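Local coordinates for protein Fe(2+) transporter FeoB (Escherichia coli, PDB 3I8S) that takes up ferrous iron across the inner membrane in a GTP-driven system, its cytosolic GTPase and helical domain, the part described here, probably coupling GTP binding to channel opening, at residues L206-L209 with Y214-A217; L182-S187 with A231-E236. All coordinates share one frame; numbering follows the deposited sequence. Where two conformers were deposited one is given.

Contact 1: residues L206-L209 with Y214-A217; sequences LQML and YSRA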
loop_
_atom_site.group_PDB
_atom_site.type_symbol
_atom_site.label_atom_id
_atom_site.label_comp_id
_atom_site.label_asym_id
_atom_site.label_seq_id
_atom_site.Cartn_x
_atom_site.Cartn_y
_atom_site.Cartn_z
ATOM N N LEU A 206 1.121 -14.702 -5.693
ATOM C CA LEU A 206 2.378 -14.588 -4.935
ATOM C C LEU A 206 2.112 -14.651 -3.427
ATOM O O LEU A 206 2.843 -15.303 -2.692
ATOM C CB LEU A 206 3.098 -13.289 -5.295
ATOM C CG LEU A 206 4.112 -13.296 -6.431
ATOM C CD1 LEU A 206 4.885 -11.983 -6.420
ATOM C CD2 LEU A 206 5.080 -14.498 -6.337
ATOM N N GLN A 207 1.018 -14.023 -2.964
ATOM C CA GLN A 207 0.667 -14.095 -1.558
ATOM C C GLN A 207 0.397 -15.532 -1.141
ATOM O O GLN A 207 0.799 -15.954 -0.045
ATOM C CB GLN A 207 -0.538 -13.205 -1.243
ATOM C CG GLN A 207 -0.232 -11.750 -1.440
ATOM C CD GLN A 207 0.741 -11.273 -0.411
ATOM O OE1 GLN A 207 1.827 -10.831 -0.726
ATOM N NE2 GLN A 207 0.338 -11.375 0.868
ATOM N N MET A 208 -0.264 -16.298 -2.004
ATOM C CA MET A 208 -0.591 -17.685 -1.661
ATOM C C MET A 208 0.691 -18.538 -1.585
ATOM O O MET A 208 0.842 -19.387 -0.702
ATOM C CB MET A 208 -1.540 -18.288 -2.700
ATOM C CG MET A 208 -2.956 -17.707 -2.740
ATOM S SD MET A 208 -3.849 -18.370 -4.173
ATOM C CE MET A 208 -3.989 -20.063 -3.673
ATOM N N LEU A 209 1.588 -18.319 -2.518
ATOM C CA LEU A 209 2.892 -19.008 -2.506
ATOM C C LEU A 209 3.727 -18.648 -1.257
ATOM O O LEU A 209 4.472 -19.477 -0.751
ATOM C CB LEU A 209 3.686 -18.659 -3.763
ATOM C CG LEU A 209 3.059 -19.108 -5.093
ATOM C CD1 LEU A 209 3.754 -18.465 -6.311
ATOM C CD2 LEU A 209 3.073 -20.626 -5.184
ATOM N N TYR A 214 -5.440 -16.034 3.946
ATOM C CA TYR A 214 -6.590 -15.209 3.545
ATOM C C TYR A 214 -6.690 -15.004 2.025
ATOM O O TYR A 214 -7.775 -15.071 1.457
ATOM C CB TYR A 214 -6.526 -13.854 4.246
ATOM C CG TYR A 214 -7.768 -12.990 4.136
ATOM C CD1 TYR A 214 -9.030 -13.520 4.267
ATOM C CD2 TYR A 214 -7.661 -11.629 3.947
ATOM C CE1 TYR A 214 -10.158 -12.726 4.192
ATOM C CE2 TYR A 214 -8.775 -10.836 3.867
ATOM C CZ TYR A 214 -10.022 -11.387 3.968
ATOM O OH TYR A 214 -11.158 -10.601 3.921
ATOM N N SER A 215 -5.555 -14.804 1.382
ATOM C CA SER A 215 -5.483 -14.636 -0.075
ATOM C C SER A 215 -6.131 -15.806 -0.804
ATOM O O SER A 215 -6.649 -15.659 -1.913
ATOM C CB SER A 215 -4.023 -14.460 -0.531
ATOM O OG SER A 215 -3.265 -15.665 -0.386
ATOM N N ARG A 216 -6.102 -16.992 -0.192
ATOM C CA ARG A 216 -6.691 -18.165 -0.836
ATOM C C ARG A 216 -8.161 -18.021 -1.049
ATOM O O ARG A 216 -8.698 -18.539 -2.019
ATOM C CB ARG A 216 -6.484 -19.409 0.004
ATOM C CG ARG A 216 -5.056 -19.777 0.120
ATOM C CD ARG A 216 -4.891 -21.183 0.730
ATOM N NE ARG A 216 -3.569 -21.316 1.363
ATOM C CZ ARG A 216 -3.116 -22.429 1.937
ATOM N NH1 ARG A 216 -3.871 -23.526 1.976
ATOM N NH2 ARG A 216 -1.901 -22.440 2.482
ATOM N N ALA A 217 -8.812 -17.374 -0.087
ATOM C CA ALA A 217 -10.246 -17.106 -0.112
ATOM C C ALA A 217 -10.686 -16.345 -1.359
ATOM O O ALA A 217 -11.800 -16.531 -1.838
ATOM C CB ALA A 217 -10.644 -16.298 1.174
HETATM O O HOH W 1 -1.305 -19.663 1.108
#
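Met208 and Ser215 meet where helix 198-210 turns back into the short helix 213-218, in the cytosolic helical domain of FeoB. Their CA atoms lie 6.0 Å apart, and no hydrogen bond joins the two segments directly.

The van der Waals contacts set the Ser215 side chain against Gln207 CB and the Met208 chain, with Arg216 CG as a further contact. Ser215 CB lies 3.8 Å from Gln207 CB, so the serine is set against two successive residues of the helix. In the conformer described, the hydroxyl is placed between the backbone N and the carbonyl carbon (chi1 69°), and Ser215 OG comes 3.1 Å from Met208 CG. Two conformers of this serine were deposited, so that closeness is doubtful. Further on, the Met208 chain crosses the start of Arg216 at a slant. It bends at its last torsion (chi3 68°), and the Met208 CE methyl ends 4.0 Å from Arg216 CG. Leu226 of the next helix touches both of these side chains.

The polar links are indirect or point elsewhere. Water 1 donates to Met208 O at 2.8 Å and accepts from Arg216 NE, also at 2.8 Å. It lies at the edge of the guanidinium, in its plane. The amide of Gln207 leads away from this contact: OE1 is bonded to Arg248 and Gln107, and NE2 to Asp212 and Thr64.

The chemistry implies that the two consecutive helices meet through a serine, a methionine chain and the aliphatic start of an arginine. In the same conformer, the buried hydroxyl finds its hydrogen-bond partner in Asp212 O, in the turn between the helices. One water bridges Arg216 NE and the Met208 carbonyl.

Contact 2: residues L182-S187 with A231-E236; sequences LNEADS and ARLRNE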
loop_
_atom_site.group_PDB
_atom_site.type_symbol
_atom_site.label_atom_id
_atom_site.label_comp_id
_atom_site.label_asym_id
_atom_site.label_seq_id
_atom_site.Cartn_x
_atom_site.Cartn_y
_atom_site.Cartn_z
ATOM N N LEU A 182 7.270 -16.020 -10.432
ATOM C CA LEU A 182 6.361 -15.294 -11.315
ATOM C C LEU A 182 5.554 -16.263 -12.172
ATOM O O LEU A 182 4.347 -16.060 -12.327
ATOM C CB LEU A 182 7.126 -14.342 -12.206
ATOM C CG LEU A 182 7.789 -13.152 -11.507
ATOM C CD1 LEU A 182 8.545 -12.405 -12.588
ATOM C CD2 LEU A 182 6.777 -12.245 -10.775
ATOM N N ASN A 183 6.222 -17.283 -12.709
ATOM C CA ASN A 183 5.574 -18.326 -13.541
ATOM C C ASN A 183 4.450 -19.024 -12.793
ATOM O O ASN A 183 3.317 -19.168 -13.319
ATOM C CB ASN A 183 6.572 -19.376 -14.018
ATOM C CG ASN A 183 7.511 -18.869 -15.111
ATOM O OD1 ASN A 183 7.326 -17.790 -15.681
ATOM N ND2 ASN A 183 8.530 -19.649 -15.394
ATOM N N GLU A 184 4.746 -19.478 -11.581
ATOM C CA GLU A 184 3.714 -20.165 -10.744
ATOM C C GLU A 184 2.585 -19.243 -10.314
ATOM O O GLU A 184 1.404 -19.652 -10.314
ATOM C CB GLU A 184 4.350 -20.817 -9.514
ATOM C CG GLU A 184 5.388 -21.908 -9.864
ATOM C CD GLU A 184 4.787 -23.189 -10.465
ATOM O OE1 GLU A 184 3.547 -23.363 -10.518
ATOM O OE2 GLU A 184 5.565 -24.020 -10.895
ATOM N N ALA A 185 2.930 -18.006 -9.930
ATOM C CA ALA A 185 1.929 -17.020 -9.538
ATOM C C ALA A 185 0.991 -16.763 -10.703
ATOM O O ALA A 185 -0.214 -16.722 -10.518
ATOM C CB ALA A 185 2.580 -15.708 -9.060
ATOM N N ASP A 186 1.540 -16.649 -11.905
ATOM C CA ASP A 186 0.735 -16.410 -13.084
ATOM C C ASP A 186 -0.151 -17.614 -13.423
ATOM O O ASP A 186 -1.320 -17.455 -13.776
ATOM C CB ASP A 186 1.603 -16.042 -14.280
ATOM C CG ASP A 186 0.772 -15.634 -15.487
ATOM O OD1 ASP A 186 1.000 -16.216 -16.578
ATOM O OD2 ASP A 186 -0.125 -14.749 -15.335
ATOM N N SER A 187 0.377 -18.822 -13.300
ATOM C CA SER A 187 -0.478 -20.010 -13.482
ATOM C C SER A 187 -1.629 -20.070 -12.473
ATOM O O SER A 187 -2.720 -20.494 -12.818
ATOM C CB SER A 187 0.326 -21.289 -13.428
ATOM O OG SER A 187 1.190 -21.308 -14.535
ATOM N N ALA A 231 5.271 -27.574 -4.559
ATOM C CA ALA A 231 6.133 -28.738 -4.741
ATOM C C ALA A 231 7.169 -28.493 -5.827
ATOM O O ALA A 231 8.371 -28.707 -5.622
ATOM C CB ALA A 231 5.305 -29.970 -5.072
ATOM N N ARG A 232 6.706 -27.994 -6.967
ATOM C CA ARG A 232 7.597 -27.591 -8.035
ATOM C C ARG A 232 8.633 -26.558 -7.551
ATOM O O ARG A 232 9.850 -26.692 -7.804
ATOM C CB ARG A 232 6.790 -27.040 -9.203
ATOM C CG ARG A 232 5.968 -28.099 -9.900
ATOM C CD ARG A 232 5.463 -27.633 -11.256
ATOM N NE ARG A 232 4.387 -26.652 -11.116
ATOM C CZ ARG A 232 3.107 -26.957 -10.887
ATOM N NH1 ARG A 232 2.694 -28.213 -10.765
ATOM N NH2 ARG A 232 2.219 -25.996 -10.766
ATOM N N LEU A 233 8.159 -25.519 -6.873
ATOM C CA LEU A 233 9.058 -24.433 -6.430
ATOM C C LEU A 233 10.109 -24.927 -5.434
ATOM O O LEU A 233 11.265 -24.530 -5.483
ATOM C CB LEU A 233 8.264 -23.301 -5.827
ATOM C CG LEU A 233 7.555 -22.458 -6.896
ATOM C CD1 LEU A 233 6.504 -21.545 -6.266
ATOM C CD2 LEU A 233 8.544 -21.641 -7.677
ATOM N N ARG A 234 9.694 -25.818 -4.538
ATOM C CA ARG A 234 10.611 -26.397 -3.569
ATOM C C ARG A 234 11.695 -27.248 -4.221
ATOM O O ARG A 234 12.825 -27.312 -3.739
ATOM C CB ARG A 234 9.827 -27.152 -2.492
ATOM C CG ARG A 234 9.152 -26.159 -1.571
ATOM C CD ARG A 234 8.127 -26.749 -0.620
ATOM N NE ARG A 234 7.580 -25.648 0.214
ATOM C CZ ARG A 234 6.413 -25.683 0.861
ATOM N NH1 ARG A 234 5.596 -26.720 0.732
ATOM N NH2 ARG A 234 6.038 -24.639 1.594
ATOM N N ASN A 235 11.364 -27.879 -5.332
ATOM C CA ASN A 235 12.378 -28.597 -6.106
ATOM C C ASN A 235 13.384 -27.633 -6.784
ATOM O O ASN A 235 14.595 -27.910 -6.868
ATOM C CB ASN A 235 11.730 -29.452 -7.168
ATOM C CG ASN A 235 12.760 -30.161 -8.015
ATOM O OD1 ASN A 235 13.518 -31.007 -7.519
ATOM N ND2 ASN A 235 12.843 -29.779 -9.279
ATOM N N GLU A 236 12.859 -26.521 -7.275
ATOM C CA GLU A 236 13.635 -25.488 -7.992
ATOM C C GLU A 236 14.513 -24.598 -7.105
ATOM O O GLU A 236 15.566 -24.134 -7.530
ATOM C CB GLU A 236 12.676 -24.576 -8.784
ATOM C CG GLU A 236 12.085 -25.255 -10.010
ATOM C CD GLU A 236 10.603 -24.941 -10.245
ATOM O OE1 GLU A 236 10.149 -23.832 -9.929
ATOM O OE2 GLU A 236 9.871 -25.842 -10.728
HETATM O O HOH W 2 8.070 -23.471 -11.361
#
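Arg232 and Leu233 of helix 226-236 both reach Glu184 of helix 179-191. This is a helix-helix contact in the FeoB cytosolic helical domain, between parts of the chain more than 40 residues apart.

Arg232 comes first and makes a bidentate, side-on salt bridge. Its NE donates to Glu184 OE2 at 2.9 Å, and its NH2 donates to Glu184 OE1 at 3.0 Å. Both bonds are fairly straight, at 159°, and both use the syn sides of the carboxylate. The two planes are turned 29° apart, so the fork is slightly twisted. The arginine chain bends at chi3 (-73°), which turns NE and NH2 toward the carboxylate.

Leu233 follows and packs against the aliphatic part of Glu184. Its CG lies 3.7 Å from Glu184 CG, and both its methyls also touch that methylene from the same side. The aliphatic part of the glutamate is thus treated as part of the hydrophobic seam, which Leu209 of helix 198-210 continues by touching both Glu184 and Leu233. An alanine in place of Glu184 would probably leave the Arg232 guanidinium without its anionic mate and open a gap beside the Leu233 methyls.

Glu236 lies one turn beyond Arg232. Glu184 OE2 and Glu236 OE2 are 4.7 Å from each other, and the water between the two carboxylates probably eases their repulsion. This water 2 donates one hydrogen to Glu184 OE2 and the other to Glu236 OE1, each at 2.6 Å.

Both contacts belong to the cytosolic helical domain, and contact 1 is nested in the chain loop that contact 2 closes. Contact 1 joins helices close in sequence and is mostly buried. Contact 2 joins helices far apart in sequence and grades from a buried glutamate to an exposed arginine. Their chemistry differs accordingly: contact 1 has apolar packing and a bridging water, while contact 2 adds a direct salt bridge. The two meet through Leu209, which belongs to the 206-209 segment but faces away from 214-217. Leu209 CD1 lies 3.7 Å from Ala185 N on helix 179-191. With its touch on Leu233, helix 198-210 packs against both helices of contact 2.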